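PDB 5UAM: ulvan Lyase-PL25 from Pseudoalteromonas sp. PLSV, which cleaves ulvan, the main cell-wall polysaccharide of the Ulvales (green seaweeds), by a lyase reaction. Local coordinates for residues G173-F178 / R198-P203; D351-Q356 / S388-H393; Q77-A82 / V450-V455. All coordinates share one frame; numbering follows the deposited sequence.

Contact 1. Residues G173-F178 / R198-P203; sequences GDIYLF and RTFASP
Phe-200 brings one corner of its ring to the side chains of Ile-175 and Leu-177. That corner, CE2, makes both closest approaches. It lies 4.2 Å from Ile-175 CG2 and 4.4 Å from Leu-177 CB. Both aliphatic groups meet the ring obliquely. The contact is apolar throughout and loose, burying 114 Å² in all.

Ile-175 and Leu-177 are two residues apart on strand 175-180, so their side chains leave the same face. The ethyl branch of Ile-175 sits beside its backbone N (chi1 -69°), which leaves the CG2 methyl to meet the ring. Leu-177 offers its CB to Phe-200, while its side chain also touches Asn-165, Ala-167 and Ile-158.

Strand 188-193 lies next to strand 175-180 and pairs with it. Ile-175 is bonded through the backbone to Ser-193, and Leu-177 to Gln-191. The Phe-200 side chain also touches Gln-191 and Ser-193, so its ring reaches over this strand to the next one. The backbone of Phe-200 stays well back, with its CA 8.8 Å from the CA of Ile-175.

The loop is held on both sides of Phe-200. Thr-199 O accepts a bond from Ser-193 OG, and Thr-199 OG1 bonds to Asp-195 OD2. Ala-201 O is bonded to Gln-191 NE2. On the other face of the sheet, Tyr-176 packs edge-to-face with Tyr-190 and Phe-266. The side chain of Leu-177 is about 9 Å from that of Tyr-164, the probable proton acceptor of the lyase.

Ser-193, Asp-195, Thr-199 and Phe-200 fit the Asp-box of BNR repeats. This motif forms the turn between the third and fourth strands of a beta-propeller blade and tucks its aromatic residue against the sheet.

Contact 2. Residues D351-Q356 / S388-H393; sequences DKVIPQ and SWWQSH
Trp-390 meets three consecutive residues, Val-353, Ile-354 and Pro-355, and supplies the whole surface that segment 388-393 offers to them. The two segments together bury 179 Å².

The tight part is at the six-membered ring. Ile-354 crosses the indole at about a right angle and sets CG1 over one face, 3.9 Å from the ring centroid and 13° off its normal. This is a CH-pi contact. The other branch of Ile-354, CG2, is anti to the backbone N and lies 3.7 Å from Trp-390 CH2. Nearer the root of the indole, Val-353 CG1 rests 4.0 Å from Trp-390 CB. The backbone of the same residue also comes close, with Val-353 O 4.0 Å from Trp-390 CE3, oblique to the ring.

Pro-355 marks the solvent side. It comes from the opposite direction to the indole, is exposed and covers little of the ring. It makes one close approach through its CD, 3.7 Å from Trp-390 CZ3.

The indole N-H has only a weak hold within its own strand. Trp-390 NE1 lies 2.9 Å from Ser-388 OG, but the N-H points poorly at it (128°). Ser-388 OG is in turn bonded to Glu-401 OE2.

Segment 351-356 runs off strand 347-352, the outermost strand of one propeller blade, toward the next blade. Trp-390 is on strand 384-392 of that next blade, flanked by strands 373-381 and 400-408. It touches Thr-377 on one flank and Glu-401 on the other. Val-353 also packs on Tyr-375 and Phe-399, and Ile-354 on Tyr-379, so the linker packs on strands 373-381 and 384-392 of the blade it leads into.

Contact 3. Residues Q77-A82 / V450-V455; sequences QGPFRA and VTRSLV
Arg-452 reaches across to Gly-78 and holds its carbonyl O with two nitrogens. Its CB points toward segment 77-82. CG is anti to the backbone N (chi1 -178°), and the chain then runs extended to NE. Along its course the side chain touches Trp-76, Leu-457 and Ala-460. NE forms a salt bridge with Asp-456 OD2. At the tip, NH2 bonds to Gly-78 O at 2.8 Å, nearly in line with the C=O. NH1 bonds to the same oxygen at 2.9 Å, tilted 33° from the carbonyl plane. NH1 and NH2 grip the one oxygen end-on, and it lies in the guanidinium plane. NH1 also bonds to Phe-29 O and lies 3.9 Å from Pro-79 CD. The Gly-78 to Pro-79 peptide is cis.

A leucine in place of Arg-452 would probably leave Gly-78 O and Phe-29 O without these donors and Asp-456 without its charged mate.

Arg-452 ties the C-terminal tail to strand 75-81, the outermost strand of one blade. Segment 450-455 follows strand 439-444, which pairs with strand 30-33 in another. N-terminal and C-terminal strands thus share that blade, the usual closure of a beta-propeller ring.

How the contacts relate
All three contacts are largely buried, and all lie away from the centre of the chain. Contacts 1 and 2 are apolar, each built round one aromatic side chain. Contact 1 stays within a single blade, and contact 2 joins a linker to the blade it enters. Contact 3 is polar and joins parts far apart in sequence. Both other contacts are nested in the loop it closes. Contacts 1 and 2 lie on opposite sides of the chain's centre, their centres 37 Å apart. No two contacts touch. Contact 1 is the one near an active-site residue; the other two lie away from the annotated sites.

Contact 1. Residues G173-F178 / R198-P203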
# COMPACT_ATOMS: atom_id res chain seq x y z
N GLY A 173 1.27 -3.28 21.68
CA GLY A 173 1.94 -2.05 21.36
C GLY A 173 3.18 -2.20 20.50
O GLY A 173 3.73 -1.19 20.06
N ASP A 174 3.65 -3.42 20.27
CA ASP A 174 4.83 -3.59 19.43
C ASP A 174 4.54 -3.12 18.01
O ASP A 174 3.43 -3.30 17.49
CB ASP A 174 5.25 -5.06 19.38
CG ASP A 174 5.85 -5.57 20.71
OD1 ASP A 174 6.06 -4.78 21.67
OD2 ASP A 174 6.08 -6.81 20.80
N ILE A 175 5.55 -2.53 17.39
CA ILE A 175 5.43 -1.91 16.08
C ILE A 175 6.32 -2.67 15.11
O ILE A 175 7.51 -2.89 15.38
CB ILE A 175 5.82 -0.43 16.11
CG1 ILE A 175 4.77 0.35 16.91
CG2 ILE A 175 5.97 0.12 14.70
CD1 ILE A 175 5.25 1.69 17.34
N TYR A 176 5.74 -3.06 13.98
CA TYR A 176 6.49 -3.69 12.89
C TYR A 176 6.39 -2.82 11.65
O TYR A 176 5.28 -2.49 11.22
CB TYR A 176 5.93 -5.08 12.57
CG TYR A 176 6.13 -6.06 13.69
CD1 TYR A 176 5.27 -6.11 14.78
CD2 TYR A 176 7.20 -6.96 13.67
CE1 TYR A 176 5.47 -7.02 15.80
CE2 TYR A 176 7.41 -7.85 14.69
CZ TYR A 176 6.54 -7.89 15.75
OH TYR A 176 6.75 -8.79 16.77
N LEU A 177 7.54 -2.49 11.07
CA LEU A 177 7.60 -1.75 9.82
C LEU A 177 8.13 -2.70 8.76
O LEU A 177 9.26 -3.18 8.88
CB LEU A 177 8.51 -0.52 9.91
CG LEU A 177 8.49 0.36 8.67
CD1 LEU A 177 7.17 1.10 8.57
CD2 LEU A 177 9.66 1.37 8.73
N PHE A 178 7.30 -2.98 7.76
CA PHE A 178 7.66 -3.85 6.65
C PHE A 178 8.00 -2.99 5.44
O PHE A 178 7.37 -1.96 5.19
CB PHE A 178 6.47 -4.75 6.28
CG PHE A 178 6.14 -5.75 7.32
CD1 PHE A 178 5.38 -5.37 8.40
CD2 PHE A 178 6.60 -7.04 7.23
CE1 PHE A 178 5.06 -6.26 9.38
CE2 PHE A 178 6.30 -7.96 8.26
CZ PHE A 178 5.53 -7.54 9.32
N ARG A 198 10.63 4.39 19.12
CA ARG A 198 11.79 5.23 19.43
C ARG A 198 13.09 4.54 19.08
O ARG A 198 14.08 5.21 18.75
CB ARG A 198 11.74 5.64 20.91
CG ARG A 198 10.48 6.39 21.28
CD ARG A 198 10.41 7.73 20.60
NE ARG A 198 9.11 8.38 20.78
CZ ARG A 198 8.88 9.67 20.54
NH1 ARG A 198 9.86 10.47 20.13
NH2 ARG A 198 7.67 10.16 20.72
N THR A 199 13.13 3.20 19.13
CA THR A 199 14.26 2.44 18.61
C THR A 199 13.74 1.19 17.93
O THR A 199 12.72 0.61 18.32
CB THR A 199 15.28 2.05 19.69
OG1 THR A 199 14.71 1.08 20.54
CG2 THR A 199 15.64 3.23 20.54
N PHE A 200 14.45 0.78 16.88
CA PHE A 200 14.10 -0.39 16.09
C PHE A 200 15.26 -1.35 16.09
O PHE A 200 16.42 -0.95 16.04
CB PHE A 200 13.79 -0.01 14.64
CG PHE A 200 12.41 0.55 14.44
CD1 PHE A 200 12.17 1.91 14.61
CD2 PHE A 200 11.37 -0.26 14.09
CE1 PHE A 200 10.89 2.43 14.42
CE2 PHE A 200 10.10 0.24 13.90
CZ PHE A 200 9.86 1.59 14.07
N ALA A 201 14.93 -2.63 16.15
CA ALA A 201 15.91 -3.69 15.99
C ALA A 201 16.34 -3.80 14.52
O ALA A 201 15.70 -3.26 13.61
CB ALA A 201 15.36 -5.03 16.49
N SER A 202 17.42 -4.55 14.30
CA SER A 202 17.94 -4.70 12.96
C SER A 202 16.93 -5.41 12.06
O SER A 202 16.12 -6.22 12.53
CB SER A 202 19.24 -5.50 12.97
OG SER A 202 20.26 -4.75 13.62
N PRO A 203 16.95 -5.12 10.76
CA PRO A 203 16.01 -5.77 9.85
C PRO A 203 16.11 -7.29 9.87
O PRO A 203 17.20 -7.88 9.97
CB PRO A 203 16.41 -5.21 8.48
CG PRO A 203 17.02 -3.88 8.78
CD PRO A 203 17.74 -4.08 10.08

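Contact 2. Residues D351-Q356 / S388-H393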
# COMPACT_ATOMS: atom_id res chain seq x y z
N ASP A 351 -11.11 -14.58 -10.69
CA ASP A 351 -11.99 -13.83 -11.57
C ASP A 351 -11.85 -12.33 -11.36
O ASP A 351 -11.58 -11.86 -10.25
CB ASP A 351 -13.44 -14.25 -11.32
CG ASP A 351 -13.65 -15.74 -11.51
OD1 ASP A 351 -13.56 -16.20 -12.67
OD2 ASP A 351 -13.89 -16.45 -10.51
N LYS A 352 -12.01 -11.58 -12.44
CA LYS A 352 -11.98 -10.12 -12.37
C LYS A 352 -13.14 -9.63 -11.52
O LYS A 352 -14.26 -10.15 -11.61
CB LYS A 352 -12.12 -9.51 -13.77
CG LYS A 352 -10.93 -9.71 -14.68
CD LYS A 352 -11.22 -9.12 -16.07
CE LYS A 352 -10.06 -9.29 -17.01
NZ LYS A 352 -10.44 -8.80 -18.37
N VAL A 353 -12.88 -8.61 -10.72
CA VAL A 353 -13.93 -7.96 -9.95
C VAL A 353 -14.93 -7.30 -10.88
O VAL A 353 -16.14 -7.52 -10.77
CB VAL A 353 -13.33 -6.96 -8.95
CG1 VAL A 353 -14.43 -6.18 -8.25
CG2 VAL A 353 -12.43 -7.67 -7.90
N ILE A 354 -14.45 -6.48 -11.80
CA ILE A 354 -15.30 -5.79 -12.77
C ILE A 354 -15.39 -6.68 -14.01
O ILE A 354 -14.37 -6.84 -14.71
CB ILE A 354 -14.76 -4.40 -13.11
CG1 ILE A 354 -14.63 -3.58 -11.82
CG2 ILE A 354 -15.71 -3.74 -14.11
CD1 ILE A 354 -13.99 -2.19 -12.00
N PRO A 355 -16.55 -7.26 -14.32
CA PRO A 355 -16.62 -8.22 -15.43
C PRO A 355 -16.27 -7.57 -16.76
O PRO A 355 -16.68 -6.44 -17.05
CB PRO A 355 -18.08 -8.69 -15.41
CG PRO A 355 -18.70 -8.14 -14.19
CD PRO A 355 -17.86 -7.02 -13.69
N GLN A 356 -15.48 -8.29 -17.56
CA GLN A 356 -15.14 -7.90 -18.93
C GLN A 356 -14.41 -6.55 -19.03
O GLN A 356 -14.32 -5.97 -20.11
CB GLN A 356 -16.37 -7.90 -19.84
CG GLN A 356 -16.93 -9.29 -20.14
CD GLN A 356 -17.87 -9.79 -19.05
OE1 GLN A 356 -18.80 -9.09 -18.64
NE2 GLN A 356 -17.64 -11.02 -18.58
N SER A 388 -16.45 3.15 -6.86
CA SER A 388 -17.74 2.57 -6.53
C SER A 388 -17.57 1.25 -5.80
O SER A 388 -16.52 0.62 -5.86
CB SER A 388 -18.60 2.39 -7.78
OG SER A 388 -17.98 1.51 -8.69
N TRP A 389 -18.63 0.87 -5.10
CA TRP A 389 -18.68 -0.40 -4.38
C TRP A 389 -19.12 -1.52 -5.31
O TRP A 389 -20.07 -1.37 -6.08
CB TRP A 389 -19.68 -0.30 -3.24
CG TRP A 389 -19.23 0.56 -2.08
CD1 TRP A 389 -19.58 1.85 -1.83
CD2 TRP A 389 -18.33 0.18 -1.03
NE1 TRP A 389 -18.96 2.30 -0.69
CE2 TRP A 389 -18.20 1.29 -0.17
CE3 TRP A 389 -17.65 -0.99 -0.72
CZ2 TRP A 389 -17.40 1.26 0.98
CZ3 TRP A 389 -16.86 -1.02 0.42
CH2 TRP A 389 -16.75 0.10 1.25
N TRP A 390 -18.43 -2.66 -5.22
CA TRP A 390 -18.78 -3.87 -5.96
C TRP A 390 -18.94 -5.01 -4.97
O TRP A 390 -18.04 -5.25 -4.15
CB TRP A 390 -17.68 -4.19 -6.97
CG TRP A 390 -17.64 -3.20 -8.09
CD1 TRP A 390 -17.20 -1.91 -8.02
CD2 TRP A 390 -18.08 -3.40 -9.43
NE1 TRP A 390 -17.33 -1.30 -9.24
CE2 TRP A 390 -17.87 -2.19 -10.13
CE3 TRP A 390 -18.63 -4.49 -10.12
CZ2 TRP A 390 -18.20 -2.04 -11.47
CZ3 TRP A 390 -18.96 -4.33 -11.45
CH2 TRP A 390 -18.74 -3.11 -12.12
N GLN A 391 -20.07 -5.70 -5.04
CA GLN A 391 -20.47 -6.68 -4.03
C GLN A 391 -20.58 -8.07 -4.66
O GLN A 391 -21.22 -8.24 -5.70
CB GLN A 391 -21.82 -6.30 -3.43
CG GLN A 391 -22.45 -7.37 -2.53
CD GLN A 391 -21.95 -7.29 -1.11
OE1 GLN A 391 -22.17 -6.29 -0.42
NE2 GLN A 391 -21.30 -8.34 -0.64
N SER A 392 -20.00 -9.05 -3.99
CA SER A 392 -20.19 -10.45 -4.34
C SER A 392 -20.86 -11.15 -3.17
O SER A 392 -20.56 -10.86 -2.01
CB SER A 392 -18.86 -11.14 -4.62
OG SER A 392 -19.04 -12.54 -4.83
N HIS A 393 -21.75 -12.10 -3.49
CA HIS A 393 -22.31 -13.01 -2.51
C HIS A 393 -21.99 -14.47 -2.83
O HIS A 393 -22.59 -15.37 -2.22
CB HIS A 393 -23.82 -12.82 -2.37
CG HIS A 393 -24.20 -11.52 -1.76
ND1 HIS A 393 -23.99 -11.24 -0.43
CD2 HIS A 393 -24.76 -10.41 -2.30
CE1 HIS A 393 -24.42 -10.01 -0.17
NE2 HIS A 393 -24.89 -9.49 -1.29

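Contact 3. Residues Q77-A82 / V450-V455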
# COMPACT_ATOMS: atom_id res chain seq x y z
N GLN A 77 -8.62 19.72 10.85
CA GLN A 77 -7.33 20.33 11.17
C GLN A 77 -6.33 20.00 10.07
O GLN A 77 -6.34 18.89 9.53
CB GLN A 77 -6.75 19.75 12.47
CG GLN A 77 -7.64 19.90 13.69
CD GLN A 77 -7.61 21.29 14.27
OE1 GLN A 77 -6.54 21.83 14.55
NE2 GLN A 77 -8.79 21.88 14.46
N GLY A 78 -5.47 20.95 9.76
CA GLY A 78 -4.44 20.74 8.78
C GLY A 78 -4.94 20.99 7.38
O GLY A 78 -6.01 21.57 7.17
N PRO A 79 -4.18 20.56 6.39
CA PRO A 79 -3.00 19.70 6.49
C PRO A 79 -1.75 20.44 6.97
O PRO A 79 -1.58 21.65 6.78
CB PRO A 79 -2.81 19.24 5.06
CG PRO A 79 -3.31 20.37 4.23
CD PRO A 79 -4.51 20.89 4.99
N PHE A 80 -0.86 19.65 7.57
CA PHE A 80 0.43 20.11 8.04
C PHE A 80 1.50 19.23 7.43
O PHE A 80 1.30 18.02 7.25
CB PHE A 80 0.55 20.00 9.57
CG PHE A 80 -0.46 20.82 10.33
CD1 PHE A 80 -0.26 22.16 10.51
CD2 PHE A 80 -1.58 20.23 10.88
CE1 PHE A 80 -1.18 22.94 11.22
CE2 PHE A 80 -2.49 21.01 11.59
CZ PHE A 80 -2.29 22.34 11.76
N ARG A 81 2.64 19.83 7.12
CA ARG A 81 3.78 19.07 6.61
C ARG A 81 4.48 18.36 7.77
O ARG A 81 4.83 18.98 8.78
CB ARG A 81 4.77 20.00 5.92
CG ARG A 81 5.95 19.24 5.34
CD ARG A 81 6.83 20.09 4.47
NE ARG A 81 7.53 21.10 5.22
CZ ARG A 81 8.53 21.82 4.72
NH1 ARG A 81 8.95 21.61 3.48
NH2 ARG A 81 9.13 22.74 5.47
N ALA A 82 4.71 17.04 7.61
CA ALA A 82 5.30 16.24 8.68
C ALA A 82 6.79 15.98 8.52
O ALA A 82 7.41 15.48 9.47
CB ALA A 82 4.56 14.89 8.78
N VAL A 450 -16.51 13.29 2.85
CA VAL A 450 -16.60 14.08 4.08
C VAL A 450 -16.23 15.51 3.70
O VAL A 450 -15.06 15.79 3.40
CB VAL A 450 -15.65 13.54 5.15
CG1 VAL A 450 -15.74 14.41 6.41
CG2 VAL A 450 -15.95 12.10 5.48
N THR A 451 -17.19 16.41 3.73
CA THR A 451 -16.97 17.75 3.20
C THR A 451 -16.19 18.62 4.17
O THR A 451 -16.05 18.34 5.37
CB THR A 451 -18.29 18.43 2.84
OG1 THR A 451 -19.10 18.64 4.00
CG2 THR A 451 -19.09 17.58 1.83
N ARG A 452 -15.66 19.71 3.62
CA ARG A 452 -14.93 20.71 4.38
C ARG A 452 -15.38 22.11 3.95
O ARG A 452 -15.67 22.34 2.78
CB ARG A 452 -13.43 20.59 4.13
CG ARG A 452 -12.60 21.59 4.93
CD ARG A 452 -11.10 21.27 4.91
NE ARG A 452 -10.42 22.06 5.94
CZ ARG A 452 -9.14 21.92 6.28
NH1 ARG A 452 -8.36 21.06 5.63
NH2 ARG A 452 -8.64 22.61 7.28
N SER A 453 -15.44 23.03 4.91
CA SER A 453 -15.71 24.42 4.59
C SER A 453 -14.62 24.96 3.69
O SER A 453 -13.43 24.84 3.99
CB SER A 453 -15.74 25.23 5.89
OG SER A 453 -15.48 26.59 5.66
N LEU A 454 -15.02 25.62 2.60
CA LEU A 454 -14.03 26.18 1.68
C LEU A 454 -13.25 27.31 2.34
O LEU A 454 -12.03 27.42 2.14
CB LEU A 454 -14.72 26.67 0.42
CG LEU A 454 -13.79 27.21 -0.68
CD1 LEU A 454 -12.74 26.19 -1.06
CD2 LEU A 454 -14.64 27.62 -1.89
N VAL A 455 -13.91 28.14 3.14
CA VAL A 455 -13.22 29.20 3.87
C VAL A 455 -12.15 28.59 4.78
O VAL A 455 -11.02 29.08 4.86
CB VAL A 455 -14.22 30.03 4.67
CG1 VAL A 455 -13.50 30.95 5.66
CG2 VAL A 455 -15.08 30.87 3.72